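Local coordinates for INSIG protein homolog (Mycobacterium vanbaalenii PYR-1, PDB 4XU6) that binds diacylglycerol within the membrane as a homotrimeric mycobacterial homologue of the sterol-sensing Insig proteins, at residues I140-V143 and V147-Y150; A58-L63 and A125-V130; V91-V96 and A106-A111. All coordinates share one frame; numbering follows the deposited sequence.

Contact 1 of 3, residues I140-V143 and V147-Y150. With TDA (N-tridecanoic acid), chain E.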
loop_
_atom_site.group_PDB
_atom_site.type_symbol
_atom_site.label_atom_id
_atom_site.label_comp_id
_atom_site.label_asym_id
_atom_site.label_seq_id
_atom_site.Cartn_x
_atom_site.Cartn_y
_atom_site.Cartn_z
ATOM N N ILE A 140 -0.851 21.451 -17.436
ATOM C CA ILE A 140 0.281 22.238 -17.915
ATOM C C ILE A 140 -0.204 23.566 -18.516
ATOM O O ILE A 140 0.387 24.622 -18.268
ATOM C CB ILE A 140 1.132 21.441 -18.931
ATOM C CG1 ILE A 140 1.963 20.370 -18.210
ATOM C CG2 ILE A 140 2.051 22.366 -19.734
ATOM C CD1 ILE A 140 2.435 19.232 -19.131
ATOM N N ALA A 141 -1.289 23.509 -19.283
ATOM C CA ALA A 141 -1.875 24.719 -19.861
ATOM C C ALA A 141 -2.398 25.667 -18.782
ATOM O O ALA A 141 -2.195 26.878 -18.863
ATOM C CB ALA A 141 -2.995 24.364 -20.832
ATOM N N LEU A 142 -3.095 25.117 -17.788
ATOM C CA LEU A 142 -3.634 25.923 -16.692
ATOM C C LEU A 142 -2.531 26.596 -15.879
ATOM O O LEU A 142 -2.659 27.752 -15.471
ATOM C CB LEU A 142 -4.546 25.077 -15.788
ATOM C CG LEU A 142 -5.920 24.716 -16.359
ATOM C CD1 LEU A 142 -6.603 23.669 -15.508
ATOM C CD2 LEU A 142 -6.815 25.937 -16.481
ATOM N N VAL A 143 -1.440 25.873 -15.649
ATOM C CA VAL A 143 -0.293 26.430 -14.948
ATOM C C VAL A 143 0.393 27.539 -15.758
ATOM O O VAL A 143 0.763 28.577 -15.206
ATOM C CB VAL A 143 0.718 25.326 -14.557
ATOM C CG1 VAL A 143 2.041 25.930 -14.132
ATOM C CG2 VAL A 143 0.137 24.451 -13.437
ATOM N N VAL A 147 -3.165 29.991 -13.490
ATOM C CA VAL A 147 -4.361 29.640 -12.724
ATOM C C VAL A 147 -4.007 29.024 -11.363
ATOM O O VAL A 147 -4.636 29.327 -10.340
ATOM C CB VAL A 147 -5.270 28.683 -13.531
ATOM C CG1 VAL A 147 -6.421 28.177 -12.681
ATOM C CG2 VAL A 147 -5.802 29.377 -14.776
ATOM N N PHE A 148 -3.001 28.151 -11.365
ATOM C CA PHE A 148 -2.444 27.608 -10.134
ATOM C C PHE A 148 -0.997 27.227 -10.389
ATOM O O PHE A 148 -0.524 27.323 -11.519
ATOM C CB PHE A 148 -3.275 26.418 -9.607
ATOM C CG PHE A 148 -3.156 25.143 -10.432
ATOM C CD1 PHE A 148 -3.835 25.012 -11.634
ATOM C CD2 PHE A 148 -2.409 24.063 -9.964
ATOM C CE1 PHE A 148 -3.750 23.834 -12.385
ATOM C CE2 PHE A 148 -2.314 22.881 -10.705
ATOM C CZ PHE A 148 -2.983 22.770 -11.918
ATOM N N ALA A 149 -0.280 26.818 -9.350
ATOM C CA ALA A 149 1.090 26.364 -9.539
ATOM C C ALA A 149 1.387 25.182 -8.630
ATOM O O ALA A 149 0.741 25.016 -7.595
ATOM C CB ALA A 149 2.075 27.500 -9.273
ATOM N N TYR A 150 2.374 24.377 -9.010
ATOM C CA TYR A 150 2.870 23.322 -8.133
ATOM C C TYR A 150 3.997 23.850 -7.256
ATOM O O TYR A 150 4.642 24.847 -7.587
ATOM C CB TYR A 150 3.336 22.099 -8.945
ATOM C CG TYR A 150 2.197 21.172 -9.303
ATOM C CD1 TYR A 150 1.371 21.443 -10.390
ATOM C CD2 TYR A 150 1.934 20.032 -8.543
ATOM C CE1 TYR A 150 0.309 20.607 -10.705
ATOM C CE2 TYR A 150 0.883 19.192 -8.852
ATOM C CZ TYR A 150 0.073 19.479 -9.934
ATOM O OH TYR A 150 -0.985 18.652 -10.245
HETATM O O21 TDA E . -3.248 17.014 -9.037
HETATM O O22 TDA E . -4.367 18.913 -9.783
HETATM C C21 TDA E . -4.377 17.686 -9.677
HETATM C C22 TDA E . -5.571 16.905 -10.140
HETATM C C23 TDA E . -5.266 15.406 -10.222
HETATM C C24 TDA E . -6.527 14.600 -10.532
HETATM C C25 TDA E . -6.205 13.117 -10.727
HETATM C C26 TDA E . -7.453 12.287 -11.014
HETATM C C27 TDA E . -8.301 12.241 -9.751
HETATM C C28 TDA E . -9.550 11.408 -9.928
HETATM C C29 TDA E . -10.420 11.538 -8.689
HETATM C C30 TDA E . -11.638 10.650 -8.869
HETATM C C31 TDA E . -11.217 9.188 -8.865
HETATM C C32 TDA E . -12.436 8.273 -8.854
HETATM C C33 TDA E . -12.092 6.900 -9.416
HETATM O O HOH W 1 1.257 28.973 -12.644
#
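V147 N donates to L142 O at 3.0 Å, a six-to-one backbone bond at the C-terminal end of helix 122-144, while a water bridges V143 O (2.6 Å) and F148 O (2.7 Å). V147 also turns its CG2 methyl back to L142 CD2 at 4.0 Å. The six-to-one bond and this apolar contact are consistent with a Schellman-like end to the transmembrane helix, after which the chain enters strand 148-150, paired with strand 32-34. F148 holds CG between its backbone N and carbonyl carbon (chi1 71°), which folds the ring back against the helix end. V143 CG2 sits over one face of that ring, 4.0 Å from its centroid and 14° off the normal, a CH-pi contact; L142 CB comes obliquely to F148 CE1 at 3.7 Å. The same V143 methyl meets the edge of the Y150 ring more loosely, at CD1. Beyond it, Y150 OH hydrogen-bonds E139 OE1 and lies 3.0 Å from O21 of the bound tridecanoic acid, at the diacylglycerol site that Y150 shares with H26. L142 touches a second tridecanoic acid, and W48 of helix 48-64 packs on both L142 and V147.

Contact 2 of 3, residues A58-L63 and A125-V130. Unlike the reference sequence in segment 125-130: A127 (reference Cys).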
loop_
_atom_site.group_PDB
_atom_site.type_symbol
_atom_site.label_atom_id
_atom_site.label_comp_id
_atom_site.label_asym_id
_atom_site.label_seq_id
_atom_site.Cartn_x
_atom_site.Cartn_y
_atom_site.Cartn_z
ATOM N N ALA A 58 -17.109 10.384 -15.734
ATOM C CA ALA A 58 -18.240 9.867 -16.501
ATOM C C ALA A 58 -17.825 9.609 -17.950
ATOM O O ALA A 58 -18.280 8.646 -18.565
ATOM C CB ALA A 58 -19.423 10.834 -16.436
ATOM N N SER A 59 -16.971 10.472 -18.490
ATOM C CA SER A 59 -16.537 10.359 -19.884
ATOM C C SER A 59 -15.674 9.124 -20.146
ATOM O O SER A 59 -15.813 8.469 -21.179
ATOM C CB SER A 59 -15.782 11.620 -20.316
ATOM O OG SER A 59 -16.648 12.742 -20.348
ATOM N N LEU A 60 -14.765 8.831 -19.222
ATOM C CA LEU A 60 -13.874 7.682 -19.352
ATOM C C LEU A 60 -14.649 6.387 -19.156
ATOM O O LEU A 60 -14.369 5.367 -19.801
ATOM C CB LEU A 60 -12.714 7.790 -18.346
ATOM C CG LEU A 60 -11.684 8.878 -18.661
ATOM C CD1 LEU A 60 -10.849 9.268 -17.426
ATOM C CD2 LEU A 60 -10.767 8.434 -19.789
ATOM N N ALA A 61 -15.640 6.424 -18.273
ATOM C CA ALA A 61 -16.515 5.273 -18.105
ATOM C C ALA A 61 -17.283 5.021 -19.405
ATOM O O ALA A 61 -17.405 3.885 -19.864
ATOM C CB ALA A 61 -17.480 5.507 -16.964
ATOM N N GLU A 62 -17.813 6.090 -19.987
ATOM C CA GLU A 62 -18.523 5.980 -21.264
ATOM C C GLU A 62 -17.596 5.447 -22.363
ATOM O O GLU A 62 -17.968 4.527 -23.109
ATOM C CB GLU A 62 -19.107 7.341 -21.667
ATOM C CG GLU A 62 -19.756 7.360 -23.059
ATOM C CD GLU A 62 -21.067 6.598 -23.121
ATOM O OE1 GLU A 62 -21.662 6.331 -22.055
ATOM O OE2 GLU A 62 -21.507 6.271 -24.249
ATOM N N LEU A 63 -16.391 6.012 -22.448
ATOM C CA LEU A 63 -15.384 5.564 -23.417
ATOM C C LEU A 63 -15.159 4.051 -23.376
ATOM O O LEU A 63 -15.125 3.391 -24.422
ATOM C CB LEU A 63 -14.051 6.297 -23.201
ATOM C CG LEU A 63 -12.830 5.818 -24.004
ATOM C CD1 LEU A 63 -13.073 5.914 -25.517
ATOM C CD2 LEU A 63 -11.561 6.583 -23.613
ATOM N N ALA A 125 -6.630 -0.122 -19.648
ATOM C CA ALA A 125 -5.330 0.515 -19.775
ATOM C C ALA A 125 -5.354 1.575 -20.876
ATOM O O ALA A 125 -4.690 2.598 -20.766
ATOM C CB ALA A 125 -4.248 -0.515 -20.043
ATOM N N ALA A 126 -6.114 1.322 -21.940
ATOM C CA ALA A 126 -6.220 2.283 -23.037
ATOM C C ALA A 126 -6.836 3.592 -22.539
ATOM O O ALA A 126 -6.335 4.676 -22.823
ATOM C CB ALA A 126 -7.044 1.694 -24.192
ATOM N N ALA A 127 -7.931 3.472 -21.796
ATOM C CA ALA A 127 -8.576 4.625 -21.174
ATOM C C ALA A 127 -7.590 5.308 -20.227
ATOM O O ALA A 127 -7.494 6.538 -20.189
ATOM C CB ALA A 127 -9.832 4.180 -20.425
ATOM N N GLY A 128 -6.850 4.498 -19.476
ATOM C CA GLY A 128 -5.795 5.013 -18.616
ATOM C C GLY A 128 -4.772 5.863 -19.357
ATOM O O GLY A 128 -4.401 6.938 -18.892
ATOM N N VAL A 129 -4.323 5.396 -20.520
ATOM C CA VAL A 129 -3.342 6.145 -21.305
ATOM C C VAL A 129 -3.917 7.468 -21.823
ATOM O O VAL A 129 -3.236 8.497 -21.806
ATOM C CB VAL A 129 -2.792 5.314 -22.502
ATOM C CG1 VAL A 129 -1.964 6.197 -23.433
ATOM C CG2 VAL A 129 -1.942 4.160 -22.000
ATOM N N VAL A 130 -5.162 7.433 -22.287
ATOM C CA VAL A 130 -5.828 8.635 -22.792
ATOM C C VAL A 130 -5.792 9.797 -21.781
ATOM O O VAL A 130 -5.373 10.904 -22.114
ATOM C CB VAL A 130 -7.283 8.336 -23.226
ATOM C CG1 VAL A 130 -8.028 9.623 -23.554
ATOM C CG2 VAL A 130 -7.298 7.390 -24.433
#
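This is apolar helix-helix packing inside the membrane: transmembrane helix 48-64 meets transmembrane helix 122-144 through L60 and L63 on one side and A127 and V130 on the other. The axes of the two short segments run roughly antiparallel, at 142° between their N-to-C directions, and come no closer than 10.1 Å, so the two leucines have to span the gap with their outer methyls. L60 keeps CG beside its backbone N (chi1 -71°) and pushes CD2 against the backbone of A127, 3.8 Å from A127 O. Its reach to the alanine methyl is looser, 4.4 Å from L60 CD2 to A127 CB. One turn on, L63 takes the other chi1 position, CG opposite its backbone N (172°), and also brings CD2 to A127, 4.4 Å from A127 CB. The small side chain of A127, a cysteine in the reference sequence, thus faces two leucine methyls at once. L63 CD2 also meets V130 CG2 at 4.4 Å, extending the contact by one turn of helix 122-144. Contacts of this length are van der Waals packing without tight interlocking. Helix 164-184 completes the surroundings: F171 and A175 pack on L60, and A176 on A127. On another side of helix 48-64, E62 grips the chain's N-terminal end through R2 N and L3 N and also bonds H66, while S59 touches a bound tridecanoic acid. Three helices meeting through leucine, alanine and phenylalanine in this way are part of the six-helix transmembrane bundle of the INSIG family.

Contact 3 of 3, residues V91-V96 and A106-A111; sequences VTTALV and ALVAAA. Unlike the reference sequence in segment 106-111: A109 (reference Cys).
Consecutive transmembrane helices 76-96 and 101-119, joined by a short loop, pack here beside the trimer interface, T92 meeting L107 next to the other subunits and T93 meeting V108 on the inner side. The closer of the two touches is T93 CG2 to V108 CG2, methyl against methyl at 3.6 Å, the side chains crossing at about a right angle. T92 CG2 meets L107 CD2 at 4.1 Å, again nearly perpendicular. Each threonine gives its methyl to the neighbouring helix, and each hydroxyl bonds a carbonyl of its own helix: T92 OG1 bonds G88 O, and T93 OG1 bonds Y90 O. In T93, chi1 64° sets OG1 between the backbone N and the carbonyl carbon and puts CG2 beside the N, on the side of V108. T93 OG1 has a second partner in H26 NE2, a residue of the diacylglycerol site, so one side chain joins the helix pair to the ligand-binding histidine. L107 extends away from its backbone N (chi1 176°), and its CD2 branch does the touching. The homotrimer repeats the theme between chains. L107 packs on T92 of the second subunit, and T92 receives L107 of the third subunit, so each of these residues has a partner within the chain and another across the interface. V96 and A106 also pack on the second subunit, against its L95 and V91. Away from the neighbouring subunits, F163 touches both T93 and V108, and P166 at the start of helix 164-184 lies against V108. A109, a cysteine in the reference sequence, packs on P166 too.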
loop_
_atom_site.group_PDB
_atom_site.type_symbol
_atom_site.label_atom_id
_atom_site.label_comp_id
_atom_site.label_asym_id
_atom_site.label_seq_id
_atom_site.Cartn_x
_atom_site.Cartn_y
_atom_site.Cartn_z
ATOM N N VAL A 91 -3.992 11.067 -2.178
ATOM C CA VAL A 91 -3.614 11.722 -0.919
ATOM C C VAL A 91 -2.168 11.425 -0.526
ATOM O O VAL A 91 -1.519 12.249 0.112
ATOM C CB VAL A 91 -4.590 11.418 0.256
ATOM C CG1 VAL A 91 -5.998 11.923 -0.078
ATOM C CG2 VAL A 91 -4.610 9.928 0.602
ATOM N N THR A 92 -1.655 10.264 -0.923
ATOM C CA THR A 92 -0.250 9.948 -0.650
ATOM C C THR A 92 0.672 10.936 -1.361
ATOM O O THR A 92 1.701 11.338 -0.811
ATOM C CB THR A 92 0.114 8.499 -1.069
ATOM O OG1 THR A 92 -0.627 7.568 -0.270
ATOM C CG2 THR A 92 1.616 8.233 -0.878
ATOM N N THR A 93 0.309 11.336 -2.577
ATOM C CA THR A 93 1.148 12.297 -3.295
ATOM C C THR A 93 1.221 13.616 -2.542
ATOM O O THR A 93 2.233 14.288 -2.581
ATOM C CB THR A 93 0.701 12.550 -4.753
ATOM O OG1 THR A 93 -0.601 13.144 -4.779
ATOM C CG2 THR A 93 0.702 11.249 -5.551
ATOM N N ALA A 94 0.151 13.970 -1.838
ATOM C CA ALA A 94 0.170 15.175 -1.011
ATOM C C ALA A 94 1.159 15.014 0.150
ATOM O O ALA A 94 1.894 15.945 0.503
ATOM C CB ALA A 94 -1.232 15.470 -0.489
ATOM N N LEU A 95 1.188 13.824 0.737
ATOM C CA LEU A 95 2.080 13.572 1.871
ATOM C C LEU A 95 3.556 13.539 1.476
ATOM O O LEU A 95 4.409 13.928 2.261
ATOM C CB LEU A 95 1.718 12.254 2.560
ATOM C CG LEU A 95 0.287 12.134 3.085
ATOM C CD1 LEU A 95 0.055 10.769 3.735
ATOM C CD2 LEU A 95 -0.024 13.247 4.058
ATOM N N VAL A 96 3.862 13.068 0.270
ATOM C CA VAL A 96 5.260 12.832 -0.084
ATOM C C VAL A 96 5.812 13.799 -1.128
ATOM O O VAL A 96 6.945 13.642 -1.571
ATOM C CB VAL A 96 5.494 11.360 -0.557
ATOM C CG1 VAL A 96 5.019 10.374 0.509
ATOM C CG2 VAL A 96 4.786 11.084 -1.901
ATOM N N ALA A 106 8.194 6.932 -8.740
ATOM C CA ALA A 106 8.222 5.464 -8.793
ATOM C C ALA A 106 7.149 4.864 -7.885
ATOM O O ALA A 106 6.517 3.854 -8.227
ATOM C CB ALA A 106 9.605 4.946 -8.398
ATOM N N LEU A 107 6.937 5.485 -6.725
ATOM C CA LEU A 107 5.941 4.967 -5.782
ATOM C C LEU A 107 4.539 5.028 -6.400
ATOM O O LEU A 107 3.790 4.058 -6.346
ATOM C CB LEU A 107 5.983 5.742 -4.460
ATOM C CG LEU A 107 4.915 5.346 -3.435
ATOM C CD1 LEU A 107 5.048 3.874 -3.048
ATOM C CD2 LEU A 107 4.993 6.245 -2.192
ATOM N N VAL A 108 4.201 6.167 -6.999
ATOM C CA VAL A 108 2.905 6.339 -7.644
ATOM C C VAL A 108 2.753 5.396 -8.841
ATOM O O VAL A 108 1.697 4.791 -9.036
ATOM C CB VAL A 108 2.684 7.811 -8.068
ATOM C CG1 VAL A 108 1.298 7.990 -8.712
ATOM C CG2 VAL A 108 2.833 8.717 -6.850
ATOM N N ALA A 109 3.811 5.253 -9.634
ATOM C CA ALA A 109 3.778 4.306 -10.750
ATOM C C ALA A 109 3.564 2.866 -10.281
ATOM O O ALA A 109 2.872 2.092 -10.939
ATOM C CB ALA A 109 5.046 4.415 -11.604
ATOM N N ALA A 110 4.166 2.495 -9.157
ATOM C CA ALA A 110 3.969 1.149 -8.611
ATOM C C ALA A 110 2.520 0.958 -8.182
ATOM O O ALA A 110 1.923 -0.075 -8.440
ATOM C CB ALA A 110 4.919 0.890 -7.432
ATOM N N ALA A 111 1.957 1.961 -7.517
ATOM C CA ALA A 111 0.567 1.886 -7.077
ATOM C C ALA A 111 -0.361 1.762 -8.277
ATOM O O ALA A 111 -1.315 0.985 -8.257
ATOM C CB ALA A 111 0.205 3.117 -6.241
#

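In the fold
From the N terminus, helix 48-64 supplies the first half of contact 2, whose second half comes only after helices 76-96 and 101-119. That excursion contains all of contact 3, a hairpin closure between successive helices, on the opposite side of the chain's centre. Contact 1 follows in series, where helix 122-144, after contact 2 near its start, ends in a tight turn into strand 148-150. None touch: nearest atoms are about 7 Å apart for contacts 1 and 3, about 12 Å for the other pairs. Contact 2 joins helix 48-64 to helix 122-144; contact 1 reaches the H26 site from strand 148-150 through Y150, contact 3 from helix 76-96 through T93, beside the subunit interface.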